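Local coordinates for nonsense-mediated mRNA decay protein 2 (PDB 4LUN) that takes part in the decay of mRNAs with premature stop codons, seen here as its N-terminal mIF4G domain and contacting UPF1 through its distant C-terminus, at residues Leu134-Ile137 and Thr138-Gly142; Ala115-Gln118 and Ala119-Asn122; Ile73-Val76 and Thr77-Leu81; Pro287-Ile290 and Arg291-Ser295. All blocks are in the same frame, centred on the assembly; numbering follows the deposited sequence.

In the fold
All four contacts are local, made between successive turns of a single helix, a different one each time, or, in contact 2, in the turns that follow one. Contacts 1, 2 and 3 cluster: Phe116 and Ala119 of contact 2 pack on Leu81 of contact 3, Phe120 touches Val140 of contact 1, and Arg139 of contact 1 meets Leu81 O. All are partly buried, but contacts 1 and 2 lie about 9 and 10 Å (centres) from the chain's centre and contact 4 about 21 Å. Contact 2 joins aromatic packing to a polar side; contact 1 sets arginine and lysine against valine and isoleucine, contact 4 against isoleucine and phenylalanine. In contacts 3 and 4 a threonine hydroxyl grips the preceding turn.

Contact 1 of 4, residues Leu134-Ile137 and Thr138-Gly142; sequences LQRI and TRVKG
Arg136 and Val140, one helical turn apart, lie side by side and point the same way. The arginine chain leaves with CG anti to the backbone N (chi1 -165°) and then bends at chi3 (64°), which turns the guanidinium across toward the next turn, where Arg136 NH1 lies 3.7 Å from Val140 CG2. The guanidinium meets that methyl at a slant. Glu133 binds NH2 by a salt bridge, and Arg136 also touches Pro123 and Tyr193. An arginine suits this half-covered place because its aliphatic part can pack while its charge is met by the Glu133 carboxylate. Val140, buried and short, brings CG2 to 3.4 Å from Arg136 O without obstructing the backbone bond from Val140 N to that same oxygen, 3.0 Å long.

Ile137 and Lys141 form the next pair round the helix. In the lysine, CG stands beside the backbone N (chi1 -68°), which sets Lys141 CG 3.2 Å from Ile137 O; Lys141 CD lies 4.2 Å from Ile137 CG2. Both residues also touch Thr202 and Ile203 of helix 201-210, the branched isoleucine filling the buried side and the lysine methylenes its margin. On the exposed flank, Thr138 OG1 approaches Leu134 O to 3.1 Å, close to the 3.0 Å bond that Thr138 N gives to it. The extended chain of Arg139 leads away from residues 134-137, and its NH2 is hydrogen-bonded to Asn82 OD1. These spacings of four residues, with an apolar stripe set between polar flanks, are those of an amphipathic alpha-helix in the HEAT-like helical stack of an mIF4G domain.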
loop_
_atom_site.group_PDB
_atom_site.type_symbol
_atom_site.label_atom_id
_atom_site.label_comp_id
_atom_site.label_asym_id
_atom_site.label_seq_id
_atom_site.Cartn_x
_atom_site.Cartn_y
_atom_site.Cartn_z
ATOM N N LEU A 134 -5.531 -9.711 -10.341
ATOM C CA LEU A 134 -6.460 -9.051 -9.425
ATOM C C LEU A 134 -6.182 -9.416 -7.962
ATOM O O LEU A 134 -6.253 -8.549 -7.084
ATOM C CB LEU A 134 -7.916 -9.366 -9.811
ATOM C CG LEU A 134 -8.420 -8.660 -11.069
ATOM C CD1 LEU A 134 -9.608 -9.402 -11.670
ATOM C CD2 LEU A 134 -8.793 -7.208 -10.757
ATOM N N GLN A 135 -5.876 -10.692 -7.706
ATOM C CA GLN A 135 -5.532 -11.165 -6.360
ATOM C C GLN A 135 -4.231 -10.530 -5.885
ATOM O O GLN A 135 -4.107 -10.142 -4.731
ATOM C CB GLN A 135 -5.398 -12.691 -6.323
ATOM C CG GLN A 135 -6.660 -13.435 -6.731
ATOM C CD GLN A 135 -7.772 -13.337 -5.695
ATOM O OE1 GLN A 135 -8.869 -12.850 -5.985
ATOM N NE2 GLN A 135 -7.497 -13.815 -4.484
ATOM N N ARG A 136 -3.265 -10.431 -6.789
ATOM C CA ARG A 136 -1.974 -9.843 -6.455
ATOM C C ARG A 136 -2.122 -8.371 -6.095
ATOM O O ARG A 136 -1.523 -7.920 -5.130
ATOM C CB ARG A 136 -0.977 -9.982 -7.611
ATOM C CG ARG A 136 0.484 -9.710 -7.200
ATOM C CD ARG A 136 1.382 -9.516 -8.434
ATOM N NE ARG A 136 0.996 -8.342 -9.190
ATOM C CZ ARG A 136 1.406 -7.112 -8.896
ATOM N NH1 ARG A 136 2.222 -6.928 -7.872
ATOM N NH2 ARG A 136 1.003 -6.084 -9.618
ATOM N N ILE A 137 -2.940 -7.659 -6.863
ATOM C CA ILE A 137 -3.195 -6.229 -6.663
ATOM C C ILE A 137 -3.891 -6.011 -5.326
ATOM O O ILE A 137 -3.560 -5.085 -4.583
ATOM C CB ILE A 137 -4.064 -5.670 -7.827
ATOM C CG1 ILE A 137 -3.245 -5.600 -9.118
ATOM C CG2 ILE A 137 -4.621 -4.285 -7.492
ATOM C CD1 ILE A 137 -2.202 -4.491 -9.126
ATOM N N THR A 138 -4.869 -6.855 -5.028
ATOM C CA THR A 138 -5.532 -6.805 -3.721
ATOM C C THR A 138 -4.534 -6.949 -2.577
ATOM O O THR A 138 -4.608 -6.228 -1.575
ATOM C CB THR A 138 -6.615 -7.898 -3.619
ATOM O OG1 THR A 138 -7.673 -7.582 -4.529
ATOM C CG2 THR A 138 -7.174 -7.983 -2.199
ATOM N N ARG A 139 -3.575 -7.852 -2.733
ATOM C CA ARG A 139 -2.579 -8.062 -1.693
ATOM C C ARG A 139 -1.685 -6.829 -1.535
ATOM O O ARG A 139 -1.429 -6.377 -0.421
ATOM C CB ARG A 139 -1.738 -9.299 -2.000
ATOM C CG ARG A 139 -0.670 -9.544 -0.963
ATOM C CD ARG A 139 -0.201 -10.985 -0.940
ATOM N NE ARG A 139 0.572 -11.246 0.270
ATOM C CZ ARG A 139 0.142 -11.974 1.293
ATOM N NH1 ARG A 139 -1.060 -12.545 1.260
ATOM N NH2 ARG A 139 0.924 -12.146 2.349
ATOM N N VAL A 140 -1.232 -6.289 -2.659
ATOM C CA VAL A 140 -0.373 -5.096 -2.659
ATOM C C VAL A 140 -1.057 -3.924 -1.973
ATOM O O VAL A 140 -0.419 -3.195 -1.207
ATOM C CB VAL A 140 0.019 -4.706 -4.096
ATOM C CG1 VAL A 140 0.597 -3.273 -4.133
ATOM C CG2 VAL A 140 1.030 -5.690 -4.621
ATOM N N LYS A 141 -2.349 -3.755 -2.237
ATOM C CA LYS A 141 -3.104 -2.643 -1.671
ATOM C C LYS A 141 -3.198 -2.794 -0.170
ATOM O O LYS A 141 -3.090 -1.813 0.556
ATOM C CB LYS A 141 -4.513 -2.549 -2.290
ATOM C CG LYS A 141 -4.485 -2.141 -3.755
ATOM C CD LYS A 141 -5.875 -1.807 -4.299
ATOM C CE LYS A 141 -6.881 -2.891 -4.019
ATOM N NZ LYS A 141 -8.125 -2.684 -4.834
ATOM N N GLY A 142 -3.398 -4.017 0.297
ATOM C CA GLY A 142 -3.423 -4.272 1.733
ATOM C C GLY A 142 -2.080 -3.992 2.379
ATOM O O GLY A 142 -1.998 -3.399 3.464
#

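Contact 2 of 4, residues Ala115-Gln118 and Ala119-Asn122; sequences AFLQ and AFEN
This is a turn contact in which two phenylalanines and a leucine pack inward where the chain leaves helix 106-116 for helix 130-152. Phe116 CE2 and Phe120 CE2 are 4.0 Å apart; the ring planes stand at 72°, approaching obliquely. Leu117 CD2 reaches Phe120 CD2 from another side, also at 4.0 Å. The Phe120 ring touches Phe116 and Leu117 and also Ile186 and Ile190 of helix 182-190, a position that calls for a broad apolar group. With an alanine here, Phe116 CE2 and Leu117 CD2 would probably lose their common partner, and a gap would open toward Ile186 and Ile190.

The backbone turns tightly, each bond spanning three residues: Ala119 N gives to Phe116 O at 3.0 Å and Phe120 N to Leu117 O at the same length. In both, the donor stands well above the carbonyl plane. The small Ala119 fits here, its CB only 3.2 Å from Phe116 O. On the polar side, Gln118 NE2 lies 3.6 Å from Glu121 CB, the amide and carboxylate planes being 15° apart. A water can link Gln118 OE1 (3.0 Å) and Glu121 OE1, though it has more acceptors nearby than protons; Glu121 OE1 also accepts from Phe171 N. The chemistry is divided: apolar rings tie the turn to the neighbouring helices, while the polar ends of Gln118 and Glu121 are met by a water and the Phe171 amide.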
loop_
_atom_site.group_PDB
_atom_site.type_symbol
_atom_site.label_atom_id
_atom_site.label_comp_id
_atom_site.label_asym_id
_atom_site.label_seq_id
_atom_site.Cartn_x
_atom_site.Cartn_y
_atom_site.Cartn_z
ATOM N N ALA A 115 12.464 -6.221 5.277
ATOM C CA ALA A 115 11.783 -7.415 4.787
ATOM C C ALA A 115 10.389 -7.067 4.289
ATOM O O ALA A 115 9.926 -7.602 3.274
ATOM C CB ALA A 115 11.709 -8.469 5.879
ATOM N N PHE A 116 9.703 -6.182 5.012
ATOM C CA PHE A 116 8.349 -5.806 4.613
ATOM C C PHE A 116 8.322 -5.115 3.239
ATOM O O PHE A 116 7.403 -5.331 2.453
ATOM C CB PHE A 116 7.678 -4.925 5.677
ATOM C CG PHE A 116 6.207 -4.703 5.433
ATOM C CD1 PHE A 116 5.261 -5.588 5.929
ATOM C CD2 PHE A 116 5.774 -3.627 4.676
ATOM C CE1 PHE A 116 3.898 -5.393 5.681
ATOM C CE2 PHE A 116 4.425 -3.421 4.435
ATOM C CZ PHE A 116 3.485 -4.305 4.933
ATOM N N LEU A 117 9.339 -4.313 2.940
ATOM C CA LEU A 117 9.392 -3.564 1.683
ATOM C C LEU A 117 9.501 -4.472 0.459
ATOM O O LEU A 117 9.217 -4.044 -0.671
ATOM C CB LEU A 117 10.552 -2.561 1.709
ATOM C CG LEU A 117 10.351 -1.334 2.604
ATOM C CD1 LEU A 117 11.677 -0.578 2.804
ATOM C CD2 LEU A 117 9.297 -0.410 1.972
ATOM N N GLN A 118 9.925 -5.717 0.680
ATOM C CA GLN A 118 10.017 -6.679 -0.418
ATOM C C GLN A 118 8.638 -6.917 -1.028
ATOM O O GLN A 118 8.522 -7.304 -2.193
ATOM C CB GLN A 118 10.628 -7.994 0.071
ATOM C CG GLN A 118 10.833 -9.049 -1.008
ATOM C CD GLN A 118 11.741 -8.586 -2.136
ATOM O OE1 GLN A 118 12.747 -7.917 -1.905
ATOM N NE2 GLN A 118 11.388 -8.948 -3.368
ATOM N N ALA A 119 7.586 -6.632 -0.258
ATOM C CA ALA A 119 6.210 -6.821 -0.734
ATOM C C ALA A 119 5.850 -5.903 -1.902
ATOM O O ALA A 119 4.859 -6.123 -2.622
ATOM C CB ALA A 119 5.234 -6.613 0.408
ATOM N N PHE A 120 6.663 -4.865 -2.095
ATOM C CA PHE A 120 6.399 -3.857 -3.097
ATOM C C PHE A 120 7.255 -4.003 -4.351
ATOM O O PHE A 120 7.080 -3.262 -5.309
ATOM C CB PHE A 120 6.581 -2.458 -2.477
ATOM C CG PHE A 120 5.653 -2.205 -1.327
ATOM C CD1 PHE A 120 4.285 -2.393 -1.488
ATOM C CD2 PHE A 120 6.138 -1.819 -0.096
ATOM C CE1 PHE A 120 3.411 -2.190 -0.437
ATOM C CE2 PHE A 120 5.276 -1.616 0.977
ATOM C CZ PHE A 120 3.904 -1.802 0.801
ATOM N N GLU A 121 8.179 -4.961 -4.354
ATOM C CA GLU A 121 8.957 -5.203 -5.567
ATOM C C GLU A 121 8.012 -5.776 -6.627
ATOM O O GLU A 121 7.283 -6.738 -6.360
ATOM C CB GLU A 121 10.102 -6.178 -5.264
ATOM C CG GLU A 121 11.009 -6.501 -6.470
ATOM C CD GLU A 121 12.055 -5.429 -6.757
ATOM O OE1 GLU A 121 12.682 -4.935 -5.798
ATOM O OE2 GLU A 121 12.268 -5.089 -7.945
ATOM N N ASN A 122 8.007 -5.178 -7.813
ATOM C CA ASN A 122 7.142 -5.664 -8.887
ATOM C C ASN A 122 7.583 -7.044 -9.335
ATOM O O ASN A 122 8.773 -7.378 -9.271
ATOM C CB ASN A 122 7.178 -4.724 -10.093
ATOM C CG ASN A 122 6.437 -3.418 -9.862
ATOM O OD1 ASN A 122 5.610 -3.300 -8.949
ATOM N ND2 ASN A 122 6.757 -2.421 -10.675
HETATM O O HOH W 1 14.244 -7.392 -4.404
#

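Contact 3 of 4, residues Ile73-Val76 and Thr77-Leu81; sequences IVTV and TECLL
Thr77 grips the flat carbonyl group of Ile73 from both faces: its hydroxyl and its own backbone N reach Ile73 O from opposite sides of the carbonyl plane. Thr77 OG1, 2.6 Å from Ile73 O, stands 37° out of that plane, whereas Thr77 N, 2.9 Å from the same oxygen, is tilted 26° from it. The motif is a threonine hydroxyl bonded back to the carbonyl one turn earlier, here within alpha-helix 69-81 of the HEAT-like mIF4G domain. The hydroxyl can do this because OG1 sits beside the backbone N (chi1 -61°), leaving CG2 to pack on Ala115. Threonine suits the half-buried site, since its one polar atom is satisfied within its own helix and its methyl faces helix 106-116.

Val76 and Leu80 make the buried flank. Both touch Phe48 and Ile97 of helix 87-104, and Leu80 reaches across to Val146 and Leu150; branched apolar residues fill these helix interfaces. Thr75 CG2 and Cys79 SG meet at 4.2 Å, and Thr75 OG1 is bonded to Glu71 O, one turn back. Leu80 N gives a short 2.7 Å bond to Val76 O, arriving nearly along the C=O axis, and Leu80 CB lies 3.2 Å from that same oxygen.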
loop_
_atom_site.group_PDB
_atom_site.type_symbol
_atom_site.label_atom_id
_atom_site.label_comp_id
_atom_site.label_asym_id
_atom_site.label_seq_id
_atom_site.Cartn_x
_atom_site.Cartn_y
_atom_site.Cartn_z
ATOM N N ILE A 73 10.942 -11.173 14.717
ATOM C CA ILE A 73 11.016 -10.391 13.484
ATOM C C ILE A 73 10.453 -11.159 12.286
ATOM O O ILE A 73 9.607 -10.642 11.552
ATOM C CB ILE A 73 12.468 -9.964 13.190
ATOM C CG1 ILE A 73 12.933 -8.948 14.234
ATOM C CG2 ILE A 73 12.595 -9.393 11.778
ATOM C CD1 ILE A 73 14.424 -8.774 14.285
ATOM N N VAL A 74 10.915 -12.394 12.094
ATOM C CA VAL A 74 10.383 -13.250 11.027
ATOM C C VAL A 74 8.889 -13.521 11.194
ATOM O O VAL A 74 8.118 -13.411 10.239
ATOM C CB VAL A 74 11.132 -14.590 10.950
ATOM C CG1 VAL A 74 10.470 -15.514 9.928
ATOM C CG2 VAL A 74 12.590 -14.357 10.594
ATOM N N THR A 75 8.481 -13.870 12.408
ATOM C CA THR A 75 7.077 -14.147 12.691
ATOM C C THR A 75 6.182 -12.947 12.407
ATOM O O THR A 75 5.155 -13.071 11.733
ATOM C CB THR A 75 6.877 -14.594 14.149
ATOM O OG1 THR A 75 7.627 -15.792 14.383
ATOM C CG2 THR A 75 5.404 -14.846 14.436
ATOM N N VAL A 76 6.576 -11.784 12.919
ATOM C CA VAL A 76 5.814 -10.559 12.715
ATOM C C VAL A 76 5.788 -10.144 11.235
ATOM O O VAL A 76 4.773 -9.653 10.740
ATOM C CB VAL A 76 6.363 -9.419 13.605
ATOM C CG1 VAL A 76 6.149 -8.068 12.970
ATOM C CG2 VAL A 76 5.726 -9.476 14.991
ATOM N N THR A 77 6.899 -10.357 10.533
ATOM C CA THR A 77 6.970 -10.025 9.114
ATOM C C THR A 77 5.890 -10.780 8.351
ATOM O O THR A 77 5.177 -10.206 7.526
ATOM C CB THR A 77 8.337 -10.361 8.499
ATOM O OG1 THR A 77 9.364 -9.602 9.147
ATOM C CG2 THR A 77 8.341 -10.012 7.011
ATOM N N GLU A 78 5.769 -12.071 8.642
ATOM C CA GLU A 78 4.748 -12.905 8.023
ATOM C C GLU A 78 3.345 -12.449 8.420
ATOM O O GLU A 78 2.467 -12.320 7.572
ATOM C CB GLU A 78 4.968 -14.370 8.402
ATOM C CG GLU A 78 4.590 -15.353 7.320
ATOM C CD GLU A 78 5.468 -16.591 7.340
ATOM O OE1 GLU A 78 6.059 -16.915 6.286
ATOM O OE2 GLU A 78 5.568 -17.238 8.405
ATOM N N CYS A 79 3.138 -12.190 9.709
ATOM C CA CYS A 79 1.831 -11.733 10.187
ATOM C C CYS A 79 1.428 -10.395 9.577
ATOM O O CYS A 79 0.265 -10.197 9.219
ATOM C CB CYS A 79 1.819 -11.618 11.709
ATOM S SG CYS A 79 2.025 -13.199 12.542
ATOM N N LEU A 80 2.387 -9.478 9.475
ATOM C CA LEU A 80 2.105 -8.141 8.961
ATOM C C LEU A 80 1.705 -8.187 7.491
ATOM O O LEU A 80 0.786 -7.486 7.055
ATOM C CB LEU A 80 3.327 -7.239 9.138
ATOM C CG LEU A 80 3.018 -5.769 9.382
ATOM C CD1 LEU A 80 1.970 -5.638 10.475
ATOM C CD2 LEU A 80 4.302 -5.048 9.772
ATOM N N LEU A 81 2.402 -9.018 6.729
ATOM C CA LEU A 81 2.140 -9.132 5.300
ATOM C C LEU A 81 0.788 -9.782 5.043
ATOM O O LEU A 81 0.229 -9.651 3.959
ATOM C CB LEU A 81 3.252 -9.923 4.609
ATOM C CG LEU A 81 4.634 -9.275 4.494
ATOM C CD1 LEU A 81 5.653 -10.277 3.966
ATOM C CD2 LEU A 81 4.576 -8.071 3.582
#

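Contact 4 of 4, residues Pro287-Ile290 and Arg291-Ser295; sequences PIFI and RFKTS
Arg291 folds back over the turn that precedes it, laying one face of its guanidinium over Pro287 O and the backbone of Ile288. Two torsions put it there: CG lies beside the backbone N (chi1 -80°), and the chain bends at chi3 (-68°). Pro287 O stands 3.7 Å above the guanidinium plane, displaced toward its rim, and Arg291 NH2 reaches Ile288 CG1 at 3.6 Å. The planar cation has further partners in Leu197 O, which accepts from NE, and Phe199, with which it makes a cation-pi contact. A leucine at Arg291 would probably leave Leu197 O without its NE donor and Phe199 without its cation.

Ile288 turns its other branch to Phe292. Ile288 CG2 lies in the plane of the Phe292 ring, at its edge, 3.9 Å from Phe292 CD2, and the two side chains run in the same direction. Both pack on Leu253 of helix 231-271, the preceding helix in the chain, against which helix 277-303 packs, probably as an antiparallel hairpin; Pro287, lacking an N-H, sits where helix 277-303 is kinked. Phe292 is buried there and also meets Phe195 edge-to-face.

Phe289 and Lys293 cross obliquely one turn apart. Lysine CB lies over a face of the ring, toward its rim, and the fully extended chain brings Lys293 CD to 3.8 Å from Phe289 CZ. A lysine fits because its methylenes can cover an aromatic while its ammonium group reaches on to the carbonyl of Leu310. Thr294 OG1 and N donate hydrogen bonds of 2.8 and 3.0 Å to Ile290 O from opposite faces of its carbonyl plane.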
loop_
_atom_site.group_PDB
_atom_site.type_symbol
_atom_site.label_atom_id
_atom_site.label_comp_id
_atom_site.label_asym_id
_atom_site.label_seq_id
_atom_site.Cartn_x
_atom_site.Cartn_y
_atom_site.Cartn_z
ATOM N N PRO A 287 -13.149 -4.566 -21.162
ATOM C CA PRO A 287 -12.841 -4.585 -19.727
ATOM C C PRO A 287 -11.686 -3.657 -19.359
ATOM O O PRO A 287 -11.678 -3.098 -18.262
ATOM C CB PRO A 287 -12.437 -6.046 -19.474
ATOM C CG PRO A 287 -13.043 -6.808 -20.566
ATOM C CD PRO A 287 -13.009 -5.907 -21.759
ATOM N N ILE A 288 -10.719 -3.495 -20.259
ATOM C CA ILE A 288 -9.610 -2.581 -20.000
ATOM C C ILE A 288 -10.140 -1.159 -20.018
ATOM O O ILE A 288 -9.782 -0.342 -19.170
ATOM C CB ILE A 288 -8.515 -2.707 -21.063
ATOM C CG1 ILE A 288 -8.103 -4.174 -21.226
ATOM C CG2 ILE A 288 -7.326 -1.857 -20.693
ATOM C CD1 ILE A 288 -7.124 -4.406 -22.364
ATOM N N PHE A 289 -10.976 -0.849 -21.009
ATOM C CA PHE A 289 -11.580 0.482 -21.076
ATOM C C PHE A 289 -12.364 0.771 -19.808
ATOM O O PHE A 289 -12.264 1.861 -19.245
ATOM C CB PHE A 289 -12.518 0.594 -22.278
ATOM C CG PHE A 289 -13.388 1.832 -22.254
ATOM C CD1 PHE A 289 -12.834 3.087 -22.418
ATOM C CD2 PHE A 289 -14.759 1.736 -22.073
ATOM C CE1 PHE A 289 -13.624 4.223 -22.393
ATOM C CE2 PHE A 289 -15.551 2.885 -22.049
ATOM C CZ PHE A 289 -14.978 4.117 -22.221
ATOM N N ILE A 290 -13.156 -0.204 -19.361
ATOM C CA ILE A 290 -13.973 0.017 -18.171
ATOM C C ILE A 290 -13.101 0.277 -16.933
ATOM O O ILE A 290 -13.442 1.115 -16.102
ATOM C CB ILE A 290 -14.985 -1.145 -17.920
ATOM C CG1 ILE A 290 -16.029 -1.205 -19.040
ATOM C CG2 ILE A 290 -15.650 -1.005 -16.549
ATOM C CD1 ILE A 290 -16.720 0.112 -19.321
ATOM N N ARG A 291 -11.977 -0.427 -16.806
ATOM C CA ARG A 291 -11.071 -0.159 -15.688
ATOM C C ARG A 291 -10.545 1.278 -15.724
ATOM O O ARG A 291 -10.535 1.980 -14.711
ATOM C CB ARG A 291 -9.899 -1.152 -15.681
ATOM C CG ARG A 291 -10.263 -2.509 -15.085
ATOM C CD ARG A 291 -9.019 -3.335 -14.766
ATOM N NE ARG A 291 -8.311 -3.747 -15.975
ATOM C CZ ARG A 291 -8.622 -4.819 -16.697
ATOM N NH1 ARG A 291 -9.635 -5.598 -16.338
ATOM N NH2 ARG A 291 -7.910 -5.119 -17.772
ATOM N N PHE A 292 -10.128 1.725 -16.901
ATOM C CA PHE A 292 -9.612 3.084 -17.025
ATOM C C PHE A 292 -10.677 4.153 -16.824
ATOM O O PHE A 292 -10.408 5.176 -16.204
ATOM C CB PHE A 292 -8.878 3.269 -18.356
ATOM C CG PHE A 292 -7.457 2.815 -18.295
ATOM C CD1 PHE A 292 -6.491 3.656 -17.752
ATOM C CD2 PHE A 292 -7.093 1.545 -18.713
ATOM C CE1 PHE A 292 -5.166 3.238 -17.649
ATOM C CE2 PHE A 292 -5.770 1.120 -18.613
ATOM C CZ PHE A 292 -4.807 1.974 -18.086
ATOM N N LYS A 293 -11.875 3.914 -17.341
ATOM C CA LYS A 293 -12.949 4.894 -17.214
ATOM C C LYS A 293 -13.374 5.044 -15.753
ATOM O O LYS A 293 -13.532 6.162 -15.256
ATOM C CB LYS A 293 -14.162 4.499 -18.073
ATOM C CG LYS A 293 -15.337 5.469 -17.905
ATOM C CD LYS A 293 -16.423 5.219 -18.937
ATOM C CE LYS A 293 -17.624 6.135 -18.691
ATOM N NZ LYS A 293 -18.659 5.916 -19.737
ATOM N N THR A 294 -13.563 3.919 -15.076
ATOM C CA THR A 294 -13.969 3.927 -13.671
ATOM C C THR A 294 -12.949 4.692 -12.842
ATOM O O THR A 294 -13.300 5.522 -11.998
ATOM C CB THR A 294 -14.081 2.504 -13.126
ATOM O OG1 THR A 294 -15.065 1.793 -13.883
ATOM C CG2 THR A 294 -14.492 2.521 -11.665
ATOM N N SER A 295 -11.674 4.420 -13.094
ATOM C CA SER A 295 -10.614 5.094 -12.353
ATOM C C SER A 295 -10.468 6.566 -12.729
ATOM O O SER A 295 -10.247 7.411 -11.862
ATOM C CB SER A 295 -9.292 4.365 -12.550
ATOM O OG SER A 295 -9.342 3.105 -11.914
#